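Beta-n-acetylhexosaminidase (Streptococcus pneumoniae, PDB 2YLA) hydrolyses terminal beta-linked N-acetylhexosamine residues and, as a family 20 glycoside hydrolase and pneumococcal virulence factor, probably trims host N-glycans. Local coordinates at residues 13-18 against 326-331; 138-143 against 182-187; 279-284 against 340-345. The protein carries 1 engineered substitution. All blocks are in the same frame, centred on the assembly; numbering follows the deposited sequence.

Contact 1: residues 13-18 against 326-331. With NAG (2-acetamido-2-deoxy-beta-D-glucopyranose), chain E; MAN (alpha-D-mannopyranose), chain B.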
loop_
_atom_site.group_PDB
_atom_site.type_symbol
_atom_site.label_atom_id
_atom_site.label_comp_id
_atom_site.label_asym_id
_atom_site.label_seq_id
_atom_site.Cartn_x
_atom_site.Cartn_y
_atom_site.Cartn_z
ATOM N N ILE A 13 -2.314 0.165 -6.977
ATOM C CA ILE A 13 -3.236 -0.884 -6.561
ATOM C C ILE A 13 -2.802 -1.429 -5.194
ATOM O O ILE A 13 -1.651 -1.834 -5.014
ATOM C CB ILE A 13 -3.378 -2.014 -7.643
ATOM C CG1 ILE A 13 -4.267 -3.161 -7.147
ATOM C CG2 ILE A 13 -2.012 -2.543 -8.095
ATOM C CD1 ILE A 13 -5.714 -2.785 -6.941
ATOM N N SER A 14 -3.729 -1.407 -4.234
ATOM C CA SER A 14 -3.474 -1.873 -2.868
ATOM C C SER A 14 -4.071 -3.253 -2.599
ATOM O O SER A 14 -5.276 -3.468 -2.777
ATOM C CB SER A 14 -4.011 -0.866 -1.848
ATOM O OG SER A 14 -3.871 -1.360 -0.526
ATOM N N ILE A 15 -3.216 -4.176 -2.159
ATOM C CA ILE A 15 -3.610 -5.557 -1.878
ATOM C C ILE A 15 -3.485 -5.852 -0.383
ATOM O O ILE A 15 -2.393 -5.760 0.189
ATOM C CB ILE A 15 -2.750 -6.574 -2.689
ATOM C CG1 ILE A 15 -2.738 -6.231 -4.187
ATOM C CG2 ILE A 15 -3.209 -8.016 -2.443
ATOM C CD1 ILE A 15 -4.108 -6.276 -4.890
ATOM N N ASP A 16 -4.606 -6.201 0.242
ATOM C CA ASP A 16 -4.638 -6.533 1.664
ATOM C C ASP A 16 -4.049 -7.924 1.887
ATOM O O ASP A 16 -4.779 -8.911 2.004
ATOM C CB ASP A 16 -6.075 -6.453 2.194
ATOM C CG ASP A 16 -6.175 -6.661 3.701
ATOM O OD1 ASP A 16 -5.137 -6.730 4.394
ATOM O OD2 ASP A 16 -7.317 -6.752 4.197
ATOM N N ALA A 17 -2.722 -7.995 1.937
ATOM C CA ALA A 17 -2.027 -9.269 2.101
ATOM C C ALA A 17 -1.523 -9.452 3.531
ATOM O O ALA A 17 -0.662 -10.291 3.796
ATOM C CB ALA A 17 -0.882 -9.391 1.094
ATOM N N GLY A 18 -2.056 -8.646 4.442
ATOM C CA GLY A 18 -1.781 -8.797 5.862
ATOM C C GLY A 18 -2.832 -9.681 6.501
ATOM O O GLY A 18 -2.511 -10.566 7.291
ATOM N N LEU A 326 -6.165 2.529 -5.584
ATOM C CA LEU A 326 -7.339 1.663 -5.571
ATOM C C LEU A 326 -7.078 0.508 -4.605
ATOM O O LEU A 326 -6.060 -0.182 -4.715
ATOM C CB LEU A 326 -7.607 1.120 -6.975
ATOM C CG LEU A 326 -8.938 0.422 -7.252
ATOM C CD1 LEU A 326 -9.891 1.382 -7.925
ATOM C CD2 LEU A 326 -8.698 -0.762 -8.158
ATOM N N SER A 327 -7.997 0.293 -3.668
ATOM C CA SER A 327 -7.726 -0.602 -2.543
ATOM C C SER A 327 -8.624 -1.838 -2.464
ATOM O O SER A 327 -9.853 -1.734 -2.446
ATOM C CB SER A 327 -7.766 0.179 -1.229
ATOM O OG SER A 327 -6.923 1.316 -1.291
ATOM N N ILE A 328 -7.977 -3.002 -2.415
ATOM C CA ILE A 328 -8.640 -4.298 -2.275
ATOM C C ILE A 328 -8.408 -4.838 -0.859
ATOM O O ILE A 328 -7.266 -4.938 -0.415
ATOM C CB ILE A 328 -8.113 -5.327 -3.319
ATOM C CG1 ILE A 328 -8.179 -4.760 -4.750
ATOM C CG2 ILE A 328 -8.855 -6.667 -3.198
ATOM C CD1 ILE A 328 -9.589 -4.583 -5.332
ATOM N N TRP A 329 -9.489 -5.193 -0.168
ATOM C CA TRP A 329 -9.418 -5.578 1.242
ATOM C C TRP A 329 -9.937 -6.985 1.519
ATOM O O TRP A 329 -10.808 -7.489 0.807
ATOM C CB TRP A 329 -10.186 -4.576 2.100
ATOM C CG TRP A 329 -9.722 -3.172 1.920
ATOM C CD1 TRP A 329 -10.261 -2.235 1.094
ATOM C CD2 TRP A 329 -8.612 -2.540 2.573
ATOM N NE1 TRP A 329 -9.567 -1.058 1.195
ATOM C CE2 TRP A 329 -8.547 -1.217 2.095
ATOM C CE3 TRP A 329 -7.669 -2.964 3.520
ATOM C CZ2 TRP A 329 -7.577 -0.311 2.524
ATOM C CZ3 TRP A 329 -6.708 -2.060 3.952
ATOM C CH2 TRP A 329 -6.669 -0.749 3.453
ATOM N N ALA A 330 -9.409 -7.601 2.575
ATOM C CA ALA A 330 -9.785 -8.958 2.953
ATOM C C ALA A 330 -10.282 -9.035 4.397
ATOM O O ALA A 330 -9.764 -9.817 5.200
ATOM C CB ALA A 330 -8.615 -9.901 2.728
ATOM N N ASP A 331 -11.298 -8.229 4.710
ATOM C CA ASP A 331 -11.866 -8.135 6.068
ATOM C C ASP A 331 -12.319 -9.484 6.631
ATOM O O ASP A 331 -12.051 -9.795 7.794
ATOM C CB ASP A 331 -13.008 -7.115 6.110
ATOM C CG ASP A 331 -12.533 -5.693 5.853
ATOM O OD1 ASP A 331 -11.689 -5.494 4.956
ATOM O OD2 ASP A 331 -13.011 -4.769 6.546
HETATM C C1 NAG E . -11.758 0.490 6.587
HETATM C C2 NAG E . -10.359 0.031 7.073
HETATM C C3 NAG E . -9.811 -1.252 6.436
HETATM C C4 NAG E . -10.913 -2.046 5.759
HETATM C C5 NAG E . -11.586 -1.146 4.728
HETATM C C6 NAG E . -12.630 -1.902 3.915
HETATM C C7 NAG E . -8.845 1.698 5.940
HETATM C C8 NAG E . -7.803 2.738 6.222
HETATM N N2 NAG E . -9.346 1.089 7.022
HETATM O O3 NAG E . -9.191 -2.048 7.422
HETATM O O4 NAG E . -10.363 -3.198 5.163
HETATM O O5 NAG E . -12.217 -0.028 5.334
HETATM O O6 NAG E . -13.768 -2.174 4.706
HETATM O O7 NAG E . -9.176 1.470 4.776
HETATM C C1 MAN B . -14.999 1.056 7.857
HETATM C C2 MAN B . -14.025 -0.021 7.360
HETATM C C3 MAN B . -14.351 -1.356 8.039
HETATM C C4 MAN B . -14.385 -1.223 9.562
HETATM C C5 MAN B . -15.267 -0.047 9.989
HETATM C C6 MAN B . -15.157 0.233 11.485
HETATM O O2 MAN B . -12.693 0.347 7.695
HETATM O O3 MAN B . -13.400 -2.335 7.690
HETATM O O4 MAN B . -14.865 -2.423 10.126
HETATM O O5 MAN B . -14.924 1.134 9.276
HETATM O O6 MAN B . -16.429 0.107 12.080
HETATM O O HOH W 1 -6.008 -2.547 0.418
#

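Contact 2: residues 138-143 against 182-187. Engineered in segment 182-187: Gln-183 (natural residue Glu). With MAN (alpha-D-mannopyranose), chain B; NAG (2-acetamido-2-deoxy-beta-D-glucopyranose), chain E.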
loop_
_atom_site.group_PDB
_atom_site.type_symbol
_atom_site.label_atom_id
_atom_site.label_comp_id
_atom_site.label_asym_id
_atom_site.label_seq_id
_atom_site.Cartn_x
_atom_site.Cartn_y
_atom_site.Cartn_z
ATOM N N ALA A 138 -4.284 -2.626 24.192
ATOM C CA ALA A 138 -5.009 -1.470 24.710
ATOM C C ALA A 138 -6.225 -1.934 25.516
ATOM O O ALA A 138 -6.740 -3.037 25.302
ATOM C CB ALA A 138 -5.431 -0.560 23.575
ATOM N N HIS A 139 -6.675 -1.091 26.443
ATOM C CA HIS A 139 -7.747 -1.460 27.363
ATOM C C HIS A 139 -8.744 -0.320 27.558
ATOM O O HIS A 139 -8.421 0.689 28.188
ATOM C CB HIS A 139 -7.147 -1.858 28.714
ATOM C CG HIS A 139 -8.076 -2.640 29.590
ATOM N ND1 HIS A 139 -7.622 -3.548 30.523
ATOM C CD2 HIS A 139 -9.428 -2.658 29.672
ATOM C CE1 HIS A 139 -8.654 -4.088 31.145
ATOM N NE2 HIS A 139 -9.762 -3.566 30.647
ATOM N N PHE A 140 -9.954 -0.481 27.030
ATOM C CA PHE A 140 -10.994 0.536 27.201
ATOM C C PHE A 140 -12.323 -0.042 27.699
ATOM O O PHE A 140 -12.424 -0.386 28.879
ATOM C CB PHE A 140 -11.136 1.388 25.937
ATOM C CG PHE A 140 -9.911 2.208 25.630
ATOM C CD1 PHE A 140 -9.586 3.312 26.411
ATOM C CD2 PHE A 140 -9.070 1.865 24.576
ATOM C CE1 PHE A 140 -8.448 4.069 26.141
ATOM C CE2 PHE A 140 -7.928 2.621 24.294
ATOM C CZ PHE A 140 -7.616 3.723 25.080
ATOM N N ASP A 141 -13.331 -0.149 26.830
ATOM C CA ASP A 141 -14.588 -0.810 27.197
ATOM C C ASP A 141 -14.337 -2.301 27.416
ATOM O O ASP A 141 -15.058 -2.965 28.164
ATOM C CB ASP A 141 -15.671 -0.596 26.133
ATOM C CG ASP A 141 -16.105 0.862 26.008
ATOM O OD1 ASP A 141 -15.782 1.686 26.896
ATOM O OD2 ASP A 141 -16.779 1.189 25.008
ATOM N N LYS A 142 -13.304 -2.807 26.750
ATOM C CA LYS A 142 -12.804 -4.161 26.944
ATOM C C LYS A 142 -11.335 -4.222 26.530
ATOM O O LYS A 142 -10.797 -3.246 25.996
ATOM C CB LYS A 142 -13.636 -5.186 26.157
ATOM C CG LYS A 142 -13.824 -4.891 24.670
ATOM C CD LYS A 142 -13.896 -6.191 23.879
ATOM C CE LYS A 142 -14.644 -6.032 22.563
ATOM N NZ LYS A 142 -16.124 -6.141 22.732
ATOM N N VAL A 143 -10.688 -5.358 26.790
ATOM C CA VAL A 143 -9.320 -5.582 26.330
ATOM C C VAL A 143 -9.362 -5.677 24.814
ATOM O O VAL A 143 -10.183 -6.410 24.258
ATOM C CB VAL A 143 -8.690 -6.867 26.926
ATOM C CG1 VAL A 143 -7.205 -6.967 26.565
ATOM C CG2 VAL A 143 -8.862 -6.907 28.442
ATOM N N ASP A 182 -4.155 3.585 11.387
ATOM C CA ASP A 182 -5.602 3.755 11.231
ATOM C C ASP A 182 -6.420 3.058 12.326
ATOM O O ASP A 182 -5.966 2.086 12.938
ATOM C CB ASP A 182 -6.052 3.271 9.845
ATOM C CG ASP A 182 -5.691 1.815 9.581
ATOM O OD1 ASP A 182 -4.499 1.465 9.700
ATOM O OD2 ASP A 182 -6.599 1.024 9.241
ATOM N N GLN A 183 -7.623 3.580 12.564
ATOM C CA GLN A 183 -8.625 2.973 13.457
ATOM C C GLN A 183 -8.058 2.387 14.761
ATOM O O GLN A 183 -7.989 1.166 14.927
ATOM C CB GLN A 183 -9.448 1.928 12.691
ATOM C CG GLN A 183 -9.900 2.408 11.314
ATOM C CD GLN A 183 -10.783 1.414 10.588
ATOM O OE1 GLN A 183 -10.431 0.242 10.432
ATOM N NE2 GLN A 183 -11.936 1.884 10.123
ATOM N N TYR A 184 -7.658 3.268 15.679
ATOM C CA TYR A 184 -7.113 2.862 16.976
ATOM C C TYR A 184 -8.185 2.210 17.846
ATOM O O TYR A 184 -9.282 2.743 17.989
ATOM C CB TYR A 184 -6.505 4.064 17.709
ATOM C CG TYR A 184 -5.722 3.704 18.958
ATOM C CD1 TYR A 184 -6.359 3.569 20.192
ATOM C CD2 TYR A 184 -4.343 3.506 18.905
ATOM C CE1 TYR A 184 -5.648 3.233 21.340
ATOM C CE2 TYR A 184 -3.616 3.176 20.051
ATOM C CZ TYR A 184 -4.277 3.039 21.263
ATOM O OH TYR A 184 -3.569 2.712 22.399
ATOM N N ALA A 185 -7.852 1.052 18.413
ATOM C CA ALA A 185 -8.714 0.328 19.353
ATOM C C ALA A 185 -10.202 0.355 19.000
ATOM O O ALA A 185 -11.050 0.518 19.880
ATOM C CB ALA A 185 -8.484 0.827 20.779
ATOM N N ASN A 186 -10.509 0.182 17.715
ATOM C CA ASN A 186 -11.897 0.182 17.247
ATOM C C ASN A 186 -12.762 -0.928 17.844
ATOM O O ASN A 186 -13.946 -0.719 18.107
ATOM C CB ASN A 186 -11.964 0.156 15.717
ATOM C CG ASN A 186 -12.156 1.543 15.113
ATOM O OD1 ASN A 186 -12.755 1.683 14.044
ATOM N ND2 ASN A 186 -11.659 2.576 15.802
ATOM N N ASP A 187 -12.163 -2.097 18.067
ATOM C CA ASP A 187 -12.871 -3.215 18.683
ATOM C C ASP A 187 -13.206 -2.933 20.149
ATOM O O ASP A 187 -14.230 -3.390 20.656
ATOM C CB ASP A 187 -12.070 -4.522 18.539
ATOM C CG ASP A 187 -10.775 -4.524 19.349
ATOM O OD1 ASP A 187 -10.149 -3.454 19.519
ATOM O OD2 ASP A 187 -10.376 -5.614 19.808
HETATM C C1 MAN B . -14.999 1.056 7.857
HETATM C C2 MAN B . -14.025 -0.021 7.360
HETATM C C3 MAN B . -14.351 -1.356 8.039
HETATM C C4 MAN B . -14.385 -1.223 9.562
HETATM C C5 MAN B . -15.267 -0.047 9.989
HETATM C C6 MAN B . -15.157 0.233 11.485
HETATM O O2 MAN B . -12.693 0.347 7.695
HETATM O O3 MAN B . -13.400 -2.335 7.690
HETATM O O4 MAN B . -14.865 -2.423 10.126
HETATM O O5 MAN B . -14.924 1.134 9.276
HETATM O O6 MAN B . -16.429 0.107 12.080
HETATM C C1 NAG E . -11.758 0.490 6.587
HETATM C C2 NAG E . -10.359 0.031 7.073
HETATM C C3 NAG E . -9.811 -1.252 6.436
HETATM C C4 NAG E . -10.913 -2.046 5.759
HETATM C C5 NAG E . -11.586 -1.146 4.728
HETATM C C6 NAG E . -12.630 -1.902 3.915
HETATM C C7 NAG E . -8.845 1.698 5.940
HETATM C C8 NAG E . -7.803 2.738 6.222
HETATM N N2 NAG E . -9.346 1.089 7.022
HETATM O O3 NAG E . -9.191 -2.048 7.422
HETATM O O4 NAG E . -10.363 -3.198 5.163
HETATM O O5 NAG E . -12.217 -0.028 5.334
HETATM O O6 NAG E . -13.768 -2.174 4.706
HETATM O O7 NAG E . -9.176 1.470 4.776
#

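Contact 3: residues 279-284 against 340-345. With NAG (2-acetamido-2-deoxy-beta-D-glucopyranose), chain E; NAG (2-acetamido-2-deoxy-beta-D-glucopyranose), chain C.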
loop_
_atom_site.group_PDB
_atom_site.type_symbol
_atom_site.label_atom_id
_atom_site.label_comp_id
_atom_site.label_asym_id
_atom_site.label_seq_id
_atom_site.Cartn_x
_atom_site.Cartn_y
_atom_site.Cartn_z
ATOM N N TRP A 279 -13.640 3.556 -4.128
ATOM C CA TRP A 279 -13.020 2.566 -5.003
ATOM C C TRP A 279 -12.706 1.249 -4.279
ATOM O O TRP A 279 -12.055 0.363 -4.841
ATOM C CB TRP A 279 -11.741 3.140 -5.625
ATOM C CG TRP A 279 -11.909 4.458 -6.351
ATOM C CD1 TRP A 279 -12.947 4.830 -7.163
ATOM C CD2 TRP A 279 -10.990 5.560 -6.350
ATOM N NE1 TRP A 279 -12.738 6.099 -7.651
ATOM C CE2 TRP A 279 -11.544 6.569 -7.171
ATOM C CE3 TRP A 279 -9.756 5.795 -5.727
ATOM C CZ2 TRP A 279 -10.906 7.796 -7.385
ATOM C CZ3 TRP A 279 -9.121 7.015 -5.940
ATOM C CH2 TRP A 279 -9.701 8.000 -6.764
ATOM N N TYR A 280 -13.178 1.127 -3.039
ATOM C CA TYR A 280 -12.895 -0.028 -2.182
ATOM C C TYR A 280 -13.638 -1.294 -2.592
ATOM O O TYR A 280 -14.837 -1.253 -2.879
ATOM C CB TYR A 280 -13.264 0.291 -0.731
ATOM C CG TYR A 280 -12.196 0.991 0.082
ATOM C CD1 TYR A 280 -11.157 1.691 -0.534
ATOM C CD2 TYR A 280 -12.244 0.976 1.471
ATOM C CE1 TYR A 280 -10.187 2.340 0.216
ATOM C CE2 TYR A 280 -11.278 1.624 2.229
ATOM C CZ TYR A 280 -10.253 2.300 1.594
ATOM O OH TYR A 280 -9.291 2.938 2.334
ATOM N N TYR A 281 -12.916 -2.414 -2.603
ATOM C CA TYR A 281 -13.537 -3.729 -2.716
ATOM C C TYR A 281 -13.055 -4.688 -1.628
ATOM O O TYR A 281 -11.862 -4.975 -1.516
ATOM C CB TYR A 281 -13.335 -4.343 -4.105
ATOM C CG TYR A 281 -13.876 -5.758 -4.235
ATOM C CD1 TYR A 281 -15.182 -6.069 -3.837
ATOM C CD2 TYR A 281 -13.086 -6.783 -4.755
ATOM C CE1 TYR A 281 -15.684 -7.366 -3.948
ATOM C CE2 TYR A 281 -13.581 -8.084 -4.873
ATOM C CZ TYR A 281 -14.879 -8.366 -4.468
ATOM O OH TYR A 281 -15.375 -9.644 -4.581
ATOM N N ILE A 282 -14.011 -5.171 -0.836
ATOM C CA ILE A 282 -13.772 -6.182 0.189
ATOM C C ILE A 282 -14.109 -7.540 -0.410
ATOM O O ILE A 282 -15.220 -7.743 -0.903
ATOM C CB ILE A 282 -14.649 -5.943 1.448
ATOM C CG1 ILE A 282 -14.277 -4.630 2.134
ATOM C CG2 ILE A 282 -14.513 -7.079 2.446
ATOM C CD1 ILE A 282 -15.100 -3.450 1.686
ATOM N N LEU A 283 -13.152 -8.464 -0.365
ATOM C CA LEU A 283 -13.329 -9.789 -0.961
ATOM C C LEU A 283 -14.613 -10.465 -0.482
ATOM O O LEU A 283 -14.853 -10.583 0.723
ATOM C CB LEU A 283 -12.106 -10.676 -0.695
ATOM C CG LEU A 283 -10.751 -10.152 -1.183
ATOM C CD1 LEU A 283 -9.627 -11.058 -0.717
ATOM C CD2 LEU A 283 -10.718 -9.987 -2.697
ATOM N N GLY A 284 -15.442 -10.871 -1.441
ATOM C CA GLY A 284 -16.690 -11.578 -1.161
ATOM C C GLY A 284 -17.830 -10.701 -0.679
ATOM O O GLY A 284 -18.829 -11.210 -0.175
ATOM N N GLU A 340 -10.112 -12.468 -11.203
ATOM C CA GLU A 340 -10.886 -11.842 -12.280
ATOM C C GLU A 340 -11.568 -10.555 -11.825
ATOM O O GLU A 340 -11.618 -9.577 -12.573
ATOM C CB GLU A 340 -11.944 -12.802 -12.842
ATOM C CG GLU A 340 -11.658 -14.291 -12.651
ATOM C CD GLU A 340 -12.235 -14.846 -11.349
ATOM O OE1 GLU A 340 -13.451 -14.667 -11.099
ATOM O OE2 GLU A 340 -11.472 -15.474 -10.581
ATOM N N GLU A 341 -12.097 -10.573 -10.601
ATOM C CA GLU A 341 -12.803 -9.430 -10.016
ATOM C C GLU A 341 -11.877 -8.229 -9.848
ATOM O O GLU A 341 -12.239 -7.102 -10.190
ATOM C CB GLU A 341 -13.396 -9.806 -8.654
ATOM C CG GLU A 341 -14.328 -11.010 -8.666
ATOM C CD GLU A 341 -14.897 -11.328 -7.291
ATOM O OE1 GLU A 341 -14.148 -11.254 -6.290
ATOM O OE2 GLU A 341 -16.102 -11.650 -7.213
ATOM N N ILE A 342 -10.683 -8.494 -9.319
ATOM C CA ILE A 342 -9.674 -7.470 -9.060
ATOM C C ILE A 342 -9.164 -6.890 -10.379
ATOM O O ILE A 342 -9.069 -5.671 -10.535
ATOM C CB ILE A 342 -8.512 -8.031 -8.179
ATOM C CG1 ILE A 342 -8.935 -8.124 -6.705
ATOM C CG2 ILE A 342 -7.263 -7.160 -8.271
ATOM C CD1 ILE A 342 -9.916 -9.245 -6.365
ATOM N N PHE A 343 -8.868 -7.778 -11.325
ATOM C CA PHE A 343 -8.420 -7.396 -12.664
ATOM C C PHE A 343 -9.459 -6.542 -13.398
ATOM O O PHE A 343 -9.103 -5.644 -14.164
ATOM C CB PHE A 343 -8.093 -8.647 -13.488
ATOM C CG PHE A 343 -6.739 -9.244 -13.198
ATOM C CD1 PHE A 343 -6.020 -8.890 -12.059
ATOM C CD2 PHE A 343 -6.195 -10.191 -14.062
ATOM C CE1 PHE A 343 -4.772 -9.449 -11.799
ATOM C CE2 PHE A 343 -4.948 -10.761 -13.807
ATOM C CZ PHE A 343 -4.235 -10.388 -12.674
ATOM N N GLU A 344 -10.736 -6.825 -13.155
ATOM C CA GLU A 344 -11.832 -6.088 -13.782
ATOM C C GLU A 344 -11.967 -4.679 -13.207
ATOM O O GLU A 344 -12.192 -3.719 -13.950
ATOM C CB GLU A 344 -13.151 -6.855 -13.632
ATOM C CG GLU A 344 -14.316 -6.264 -14.422
ATOM C CD GLU A 344 -15.616 -7.027 -14.234
ATOM O OE1 GLU A 344 -15.622 -8.060 -13.526
ATOM O OE2 GLU A 344 -16.641 -6.589 -14.801
ATOM N N LEU A 345 -11.836 -4.569 -11.884
ATOM C CA LEU A 345 -11.891 -3.281 -11.198
ATOM C C LEU A 345 -10.657 -2.446 -11.520
ATOM O O LEU A 345 -10.759 -1.235 -11.723
ATOM C CB LEU A 345 -12.036 -3.474 -9.684
ATOM C CG LEU A 345 -12.006 -2.252 -8.758
ATOM C CD1 LEU A 345 -13.029 -1.194 -9.152
ATOM C CD2 LEU A 345 -12.213 -2.680 -7.319
HETATM C C1 NAG E . -11.758 0.490 6.587
HETATM C C2 NAG E . -10.359 0.031 7.073
HETATM C C3 NAG E . -9.811 -1.252 6.436
HETATM C C4 NAG E . -10.913 -2.046 5.759
HETATM C C5 NAG E . -11.586 -1.146 4.728
HETATM C C6 NAG E . -12.630 -1.902 3.915
HETATM C C7 NAG E . -8.845 1.698 5.940
HETATM C C8 NAG E . -7.803 2.738 6.222
HETATM N N2 NAG E . -9.346 1.089 7.022
HETATM O O3 NAG E . -9.191 -2.048 7.422
HETATM O O4 NAG E . -10.363 -3.198 5.163
HETATM O O5 NAG E . -12.217 -0.028 5.334
HETATM O O6 NAG E . -13.768 -2.174 4.706
HETATM O O7 NAG E . -9.176 1.470 4.776
HETATM C C1 NAG C . -16.883 3.059 4.315
HETATM C C2 NAG C . -16.357 4.253 3.512
HETATM C C3 NAG C . -16.670 4.011 2.029
HETATM C C4 NAG C . -16.195 2.625 1.575
HETATM C C5 NAG C . -16.535 1.513 2.577
HETATM C C6 NAG C . -15.801 0.220 2.237
HETATM C C7 NAG C . -17.838 6.350 3.823
HETATM C C8 NAG C . -18.877 6.012 2.785
HETATM N N2 NAG C . -16.787 5.544 4.072
HETATM O O3 NAG C . -16.082 5.014 1.231
HETATM O O4 NAG C . -16.784 2.333 0.326
HETATM O O5 NAG C . -16.195 1.896 3.898
HETATM O O6 NAG C . -15.819 -0.643 3.354
HETATM O O7 NAG C . -17.975 7.403 4.449
#

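Contact 1: residues 13-18 against 326-331
Ser-14 and Asp-16 pair with Leu-326, Ile-328 and Ala-330 where two strands run parallel, 13° apart. Ser-14 N donates to Leu-326 O over 2.7 Å, Ser-14 O accepts from Ile-328 N, and Asp-16 N completes the ladder with a weak bond to Ile-328 O. Asp-16 then leads across the gap. Asp-16 CB lies 3.2 Å from Ile-328 O; CG, anti to the backbone N (chi1 -175°), passes 4.0 Å from CE3 of Trp-329. At the tip, Asp-16 OD2 accepts the N-H of Ala-330 (N to OD2 2.8 Å) on its anti side, somewhat out of the carboxylate plane, and the carboxylate stands 66° to the indole. Arg-19 adds a salt bridge to OD2. Trp-329 has C5 of the chain E NAG over one face and a water over the other; that water donates to Ile-328 O and bonds Ser-14 OG, which is also hydrogen-bonded to His-43 ND1. One residue past Ala-330, Asp-331 OD1 takes the O4 hydroxyl of the chain E NAG at 2.7 Å, and OD2 takes O3 of the mannose. On the other side of the sheet, Ile-13 CD1 rests 3.8 Å from Ile-328 CG1. These strands join first to last in the family's TIM barrel: strand 41-45 lies beyond 10-16, strand 281-282 also pairs with 321-329, and helix 339-351 covers the isoleucine side through Ile-342, Leu-345 and Met-346.

Contact 2: residues 138-143 against 182-187
Apolar contacts join the two segments through Phe-140, Tyr-184 and two alanines. Phe-140 and Tyr-184 cross at about a right angle and meet rim to rim: CE2 of Phe-140 lies in the plane of the tyrosine ring, 3.8 Å from CE1 of Tyr-184, with no stacking of faces. The methyl of Ala-185 sits at the same phenylalanine edge, its CB 4.0 Å from Phe-140 CD2. Ala-138 CB fills in beside them, 3.9 Å from Tyr-184 OH, while that hydroxyl has a weak hydrogen bond to Met-148 O. Tyr-184 gets there because CG is anti to its backbone N (chi1 -171°), which sends the ring toward residues 138-140; Tyr-196 meets Phe-140 as well. In the TIM barrel of this family, residues 182-187 follow the fourth strand, 176-180, and residues 138-143 belong to the long connection after the third, 110-117, where Phe-140 N donates to Lys-142 O within the segment. Asp-182 and position 183, glutamate in nature and here an engineered glutamine, are consistent with the Asp-Glu pair of family 20 enzymes. No hydrogen bond crosses between the segments: the bent chain of Lys-142 only lays its CE carbon 3.3 Å from Asp-187 O, and NZ stays 6.5 Å from Asp-187 OD2, whose carboxylate is held by Ser-144 OG and Lys-145 N. Within 182-187, Asn-186 ND2 donates to Tyr-184 O from above the carbonyl plane. Sugar contacts fall on the side turned from residues 138-143: the engineered Gln-183 donates from NE2 to mannose O2 at 3.0 Å and also to O5, and Asp-182 OD2 lies 3.5 Å from N2 of the chain E NAG.

Contact 3: residues 279-284 against 340-345
With CG anti to its backbone N (chi1 176°), Tyr-281 sends its ring out from the strand toward the helix, while Glu-341 (chi1 -56°, extended beyond CG) reaches out from the helix to meet it at about a right angle. Tyr-281 OH donates to Glu-341 OE1 at 2.6 Å, arriving from above the carboxylate plane; the two flat groups stand 80° apart, with OE1 close to the plane of the ring. The same OH also accepts a weak bond from Gly-284 N; the firm bond is the one to the helix. Around this polar pair the contact is apolar. CD1 of Ile-342 comes to the ring edge, 4.1 Å from Tyr-281 CE2, and touches Leu-283 CD2 at 3.8 Å. One turn on from Glu-341, Leu-345 places CD2 3.8 Å from Tyr-281 CB, near the strand end of the side chain, and also close to Trp-279 O. Leu-294 of helix 294-303 touches both Tyr-281 and Glu-341. Residues on either side of Tyr-281 serve the sugars instead: the OH of Tyr-280 donates to the acetamido oxygen O7 of the chain E NAG at 2.9 Å, and Ile-282 CD1 lies 3.3 Å from O6 of the chain C NAG. Helix 339-351 is the one that follows the last barrel strand, so the segment has an outer side packed on a barrel helix and an inner side at the sugars; a tyrosine on the N-acetyl carbonyl is consistent with the substrate-assisted active site of family 20.

Overall arrangement
All three contacts lie in one TIM barrel and come to the same chain E NAG from different sides. Contacts 1 and 3 are neighbours, centres 9 Å apart: strand 281-282 pairs with 321-329 as a side branch of the sheet, with Trp-329 N probably bonded to Tyr-281 O at 2.7 Å and the ring of Trp-329 against that of Tyr-280. Contact 2 stands farther off, its centre 22 Å from that of contact 1 and 29 Å from that of contact 3, and touches neither. The glycan bridges that gap: Asp-331 and the engineered Gln-183 bond the same mannose, while Asp-182 and Tyr-280 face the NAG acetamido group, a pairing consistent with the active site.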